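Long-range contacts in S-adenosylmethionine:2-demethylmenaquinone methyltransferase (Geobacillus kaustophilus, PDB 2PCN), which belongs to the Aldolase/RraA family and assembles as a trimer, each chain being built on a curled mixed beta-sheet flanked by helices: residues T36-E41 with V127-G132; L11-V16 with A152-L157. All blocks are in the same frame, centred on the assembly; numbering follows the deposited sequence.

Interaction 1. Residues T36-E41 with V127-G132; sequences TVDVFE and VVLEFG
Leu129 reaches across to Thr36 and Asp38 where a beta-hairpin, strands 129-131 and 134-136, lies against the end of strand 30-38 of the central mixed sheet. The two short strand segments are not sheet partners: their axes come within 8.5 Å and are inclined at 71°, so side chains make most of the contact. From CB, the Leu129 side chain has its CG anti to the carbonyl carbon, and Leu129 CG settles 3.8 Å from Thr36 CB. Beyond it the methyls part company. Leu129 CD1 stays with Thr36, 3.7 Å from Thr36 CB. Leu129 CD2 goes to Asp38, 3.6 Å from Asp38 CB, and also lies 3.7 Å from Val37 O. Leu129 thus runs past both side chains in the opposite sense, and Val127 CG2 adds a second apolar neighbour to Asp38 CB. Thr36 places OG1 between its own N and carbonyl carbon (chi1 65°), from where Thr36 OG1 donates to Val127 O over 2.6 Å. The donor lies in the carbonyl plane on a lone pair, at a C=O...donor angle of 136°. Backbone bonds of Thr36 with Asp126 and of Asp38 with Ala124 bring the chain leading into Val127 alongside strand 30-38. The Asp38 carboxylate has its main partner in Lys64, which forms a salt bridge with OD1, and two waters connect it to the backbone of segment 127-132. One takes the Glu130 N-H at 2.9 Å and donates weakly to Asp38 OD1; the other donates to Val128 O at 3.0 Å and, again weakly, to Asp38 OD2.

Interaction 2. Residues L11-V16 with A152-L157; sequences LDELQV and ANKDLL
Leu14 sets one methyl, CD2, against both Ala152 and Leu156: Leu14 CD2 meets Ala152 CB at 3.6 Å and Leu156 CD1 at the same 3.6 Å, the three methyls forming a compact triangle. The two leucine side chains cross obliquely and touch through these methyls. The setting is an antiparallel pairing in the central sheet: strand 14-16 runs beside strand 148-152, with a backbone bond between Gln15 and Val151, and side chains from the loop after Ala152 reach Glu13 and Leu14. Glu13 and Lys154 cross at about a right angle. The Glu13 side chain leaves CG extended (chi2 178°), whereas Lys154 is bent at both chi2 and chi4, the latter (59°) turning NZ to the carboxylate. Lys154 NZ meets Glu13 OE2 at 3.0 Å, a salt bridge whose hydrogen bond is weak. The other carboxylate oxygen, Glu13 OE1, lies 4.0 Å from Leu156 CD2 where Glu13 and Leu156 run past one another in opposing directions, and Glu13 OE1 also forms a salt bridge with Lys159. Leu156 N is hydrogen-bonded to Tyr143 OH, and Asp155 OD1 accepts from Leu157 N in an Asx turn. With a lysine at each of its oxygens, the Glu13 carboxylate is probably kept in its charged form, and its salt bridges border the apolar cluster around Leu14 CD2.

How the interactions relate
Along the chain, residues 11-16 come first, followed by 36-41, which interaction 1 joins to 127-132; interaction 2 then closes the wider loop at 152-157. Interaction 1 is therefore nested within interaction 2. Their centres stand 20 Å apart, and although their nearest atoms approach to about 4 Å they do not touch. Both reach the same mixed sheet: strand 30-38 pairs with 141-145, which pairs with 148-152, which in turn pairs with 14-16. Interaction 1 fastens a two-stranded hairpin beside this sheet, while interaction 2 brings the segment after the N-terminal helix 3-10 together with the C-terminal loop, near Lys116 and Val115 of a second subunit.

Interaction 1. Residues T36-E41 with V127-G132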
# COMPACT_ATOMS: atom_id res chain seq x y z
N THR A 36 -26.51 5.48 3.13
CA THR A 36 -25.99 4.18 3.54
C THR A 36 -26.57 2.95 2.85
O THR A 36 -27.73 2.93 2.42
CB THR A 36 -26.16 3.95 5.06
OG1 THR A 36 -27.56 3.90 5.37
CG2 THR A 36 -25.52 5.08 5.85
N VAL A 37 -25.75 1.91 2.78
CA VAL A 37 -26.14 0.63 2.21
C VAL A 37 -25.43 -0.45 3.03
O VAL A 37 -24.21 -0.38 3.23
CB VAL A 37 -25.70 0.48 0.74
CG1 VAL A 37 -26.17 -0.87 0.21
CG2 VAL A 37 -26.28 1.60 -0.10
N ASP A 38 -26.19 -1.43 3.50
CA ASP A 38 -25.63 -2.52 4.29
C ASP A 38 -25.86 -3.82 3.52
O ASP A 38 -27.00 -4.24 3.32
CB ASP A 38 -26.34 -2.56 5.65
CG ASP A 38 -25.67 -3.50 6.64
OD1 ASP A 38 -24.43 -3.46 6.76
OD2 ASP A 38 -26.39 -4.26 7.31
N VAL A 39 -24.78 -4.44 3.07
CA VAL A 39 -24.87 -5.67 2.29
C VAL A 39 -23.78 -6.67 2.65
O VAL A 39 -22.89 -6.39 3.45
CB VAL A 39 -24.73 -5.38 0.78
CG1 VAL A 39 -25.81 -4.40 0.33
CG2 VAL A 39 -23.34 -4.80 0.48
N PHE A 40 -23.86 -7.85 2.03
CA PHE A 40 -22.88 -8.90 2.23
C PHE A 40 -22.68 -9.65 0.92
O PHE A 40 -23.47 -10.52 0.55
CB PHE A 40 -23.33 -9.87 3.32
CG PHE A 40 -22.32 -10.94 3.63
CD1 PHE A 40 -21.04 -10.60 4.05
CD2 PHE A 40 -22.64 -12.29 3.47
CE1 PHE A 40 -20.09 -11.59 4.31
CE2 PHE A 40 -21.70 -13.28 3.73
CZ PHE A 40 -20.42 -12.93 4.15
N GLU A 41 -21.62 -9.27 0.21
CA GLU A 41 -21.25 -9.87 -1.07
C GLU A 41 -22.36 -9.79 -2.14
O GLU A 41 -22.43 -10.63 -3.04
CB GLU A 41 -20.82 -11.32 -0.84
CG GLU A 41 -19.92 -11.46 0.40
CD GLU A 41 -19.27 -12.83 0.53
OE1 GLU A 41 -19.96 -13.84 0.29
OE2 GLU A 41 -18.08 -12.89 0.90
N VAL A 127 -29.89 2.45 6.59
CA VAL A 127 -29.81 1.95 7.95
C VAL A 127 -28.51 2.47 8.56
O VAL A 127 -27.65 2.98 7.84
CB VAL A 127 -29.79 0.40 8.01
CG1 VAL A 127 -31.11 -0.16 7.48
CG2 VAL A 127 -28.63 -0.14 7.20
N VAL A 128 -28.38 2.37 9.88
CA VAL A 128 -27.17 2.82 10.54
C VAL A 128 -26.10 1.75 10.37
O VAL A 128 -26.34 0.57 10.65
CB VAL A 128 -27.41 3.06 12.05
CG1 VAL A 128 -26.11 3.46 12.72
CG2 VAL A 128 -28.46 4.16 12.23
N LEU A 129 -24.92 2.15 9.90
CA LEU A 129 -23.84 1.20 9.70
C LEU A 129 -22.86 1.30 10.86
O LEU A 129 -22.76 2.35 11.51
CB LEU A 129 -23.10 1.51 8.39
CG LEU A 129 -23.95 1.66 7.13
CD1 LEU A 129 -23.06 2.08 5.97
CD2 LEU A 129 -24.67 0.36 6.81
N GLU A 130 -22.16 0.21 11.12
CA GLU A 130 -21.19 0.18 12.21
C GLU A 130 -19.93 -0.58 11.82
O GLU A 130 -19.91 -1.81 11.82
CB GLU A 130 -21.81 -0.46 13.45
CG GLU A 130 -22.87 0.39 14.13
CD GLU A 130 -23.53 -0.31 15.29
OE1 GLU A 130 -22.80 -0.80 16.18
OE2 GLU A 130 -24.78 -0.37 15.32
N PHE A 131 -18.87 0.16 11.50
CA PHE A 131 -17.59 -0.44 11.15
C PHE A 131 -16.48 0.60 11.26
O PHE A 131 -16.75 1.80 11.25
CB PHE A 131 -17.61 -1.03 9.73
CG PHE A 131 -17.74 -0.01 8.64
CD1 PHE A 131 -18.99 0.35 8.14
CD2 PHE A 131 -16.60 0.60 8.10
CE1 PHE A 131 -19.11 1.29 7.11
CE2 PHE A 131 -16.71 1.54 7.07
CZ PHE A 131 -17.97 1.88 6.58
N GLY A 132 -15.25 0.13 11.38
CA GLY A 132 -14.12 1.03 11.50
C GLY A 132 -14.18 1.88 12.75
O GLY A 132 -13.58 2.95 12.81
O HOH W 1 -23.09 -2.12 9.67
O HOH W 2 -26.61 -2.29 9.73

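Interaction 2. Residues L11-V16 with A152-L157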
# COMPACT_ATOMS: atom_id res chain seq x y z
N LEU A 11 -12.80 18.35 16.47
CA LEU A 11 -12.60 16.99 16.96
C LEU A 11 -13.70 16.49 17.90
O LEU A 11 -14.11 15.33 17.82
CB LEU A 11 -11.24 16.86 17.65
CG LEU A 11 -10.86 15.45 18.12
CD1 LEU A 11 -10.92 14.48 16.94
CD2 LEU A 11 -9.46 15.47 18.72
N ASP A 12 -14.18 17.35 18.79
CA ASP A 12 -15.21 16.96 19.75
C ASP A 12 -16.54 16.57 19.10
O ASP A 12 -17.36 15.89 19.72
CB ASP A 12 -15.45 18.07 20.78
CG ASP A 12 -15.92 19.37 20.14
OD1 ASP A 12 -16.95 19.34 19.43
OD2 ASP A 12 -15.27 20.41 20.35
N GLU A 13 -16.76 17.01 17.87
CA GLU A 13 -18.00 16.71 17.15
C GLU A 13 -17.75 15.70 16.04
O GLU A 13 -18.63 15.45 15.21
CB GLU A 13 -18.58 17.97 16.52
CG GLU A 13 -19.06 19.02 17.49
CD GLU A 13 -19.56 20.25 16.77
OE1 GLU A 13 -18.75 20.90 16.08
OE2 GLU A 13 -20.76 20.57 16.90
N LEU A 14 -16.56 15.11 16.03
CA LEU A 14 -16.21 14.16 14.98
C LEU A 14 -15.92 12.74 15.41
O LEU A 14 -15.49 12.48 16.53
CB LEU A 14 -14.99 14.67 14.21
CG LEU A 14 -15.08 15.92 13.34
CD1 LEU A 14 -13.69 16.30 12.86
CD2 LEU A 14 -16.01 15.67 12.16
N GLN A 15 -16.18 11.82 14.48
CA GLN A 15 -15.89 10.41 14.66
C GLN A 15 -14.76 10.21 13.66
O GLN A 15 -14.86 10.65 12.52
CB GLN A 15 -17.09 9.55 14.26
CG GLN A 15 -18.18 9.49 15.31
CD GLN A 15 -19.28 8.54 14.89
OE1 GLN A 15 -20.22 8.93 14.19
NE2 GLN A 15 -19.17 7.29 15.31
N VAL A 16 -13.69 9.55 14.08
CA VAL A 16 -12.56 9.32 13.20
C VAL A 16 -12.47 7.84 12.86
O VAL A 16 -12.32 6.99 13.74
CB VAL A 16 -11.24 9.76 13.86
CG1 VAL A 16 -10.07 9.51 12.92
CG2 VAL A 16 -11.31 11.24 14.22
N ALA A 152 -19.15 13.77 10.72
CA ALA A 152 -19.82 14.73 11.60
C ALA A 152 -21.32 14.52 11.45
O ALA A 152 -21.78 14.00 10.43
CB ALA A 152 -19.45 16.16 11.20
N ASN A 153 -22.10 14.90 12.46
CA ASN A 153 -23.54 14.71 12.38
C ASN A 153 -24.26 15.81 11.61
O ASN A 153 -25.49 15.84 11.55
CB ASN A 153 -24.13 14.58 13.79
CG ASN A 153 -23.81 13.25 14.44
OD1 ASN A 153 -24.19 12.99 15.58
ND2 ASN A 153 -23.09 12.39 13.71
N LYS A 154 -23.48 16.71 11.01
CA LYS A 154 -24.04 17.80 10.22
C LYS A 154 -22.95 18.52 9.44
O LYS A 154 -21.76 18.32 9.70
CB LYS A 154 -24.79 18.79 11.12
CG LYS A 154 -24.03 19.25 12.36
CD LYS A 154 -22.91 20.22 12.03
CE LYS A 154 -22.27 20.76 13.29
NZ LYS A 154 -21.71 19.67 14.15
N ASP A 155 -23.35 19.35 8.49
CA ASP A 155 -22.40 20.10 7.68
C ASP A 155 -21.63 21.06 8.59
O ASP A 155 -22.19 22.04 9.09
CB ASP A 155 -23.14 20.89 6.60
CG ASP A 155 -22.20 21.44 5.54
OD1 ASP A 155 -21.17 22.05 5.92
OD2 ASP A 155 -22.49 21.26 4.34
N LEU A 156 -20.35 20.78 8.79
CA LEU A 156 -19.51 21.61 9.65
C LEU A 156 -19.08 22.91 8.99
O LEU A 156 -18.53 23.79 9.66
CB LEU A 156 -18.26 20.82 10.07
CG LEU A 156 -18.45 19.60 10.96
CD1 LEU A 156 -17.11 18.96 11.26
CD2 LEU A 156 -19.14 20.00 12.25
N LEU A 157 -19.33 23.04 7.70
CA LEU A 157 -18.94 24.25 6.97
C LEU A 157 -20.14 25.11 6.59
O LEU A 157 -20.03 25.99 5.73
CB LEU A 157 -18.16 23.86 5.72
CG LEU A 157 -16.92 23.00 6.00
CD1 LEU A 157 -16.32 22.54 4.69
CD2 LEU A 157 -15.91 23.79 6.82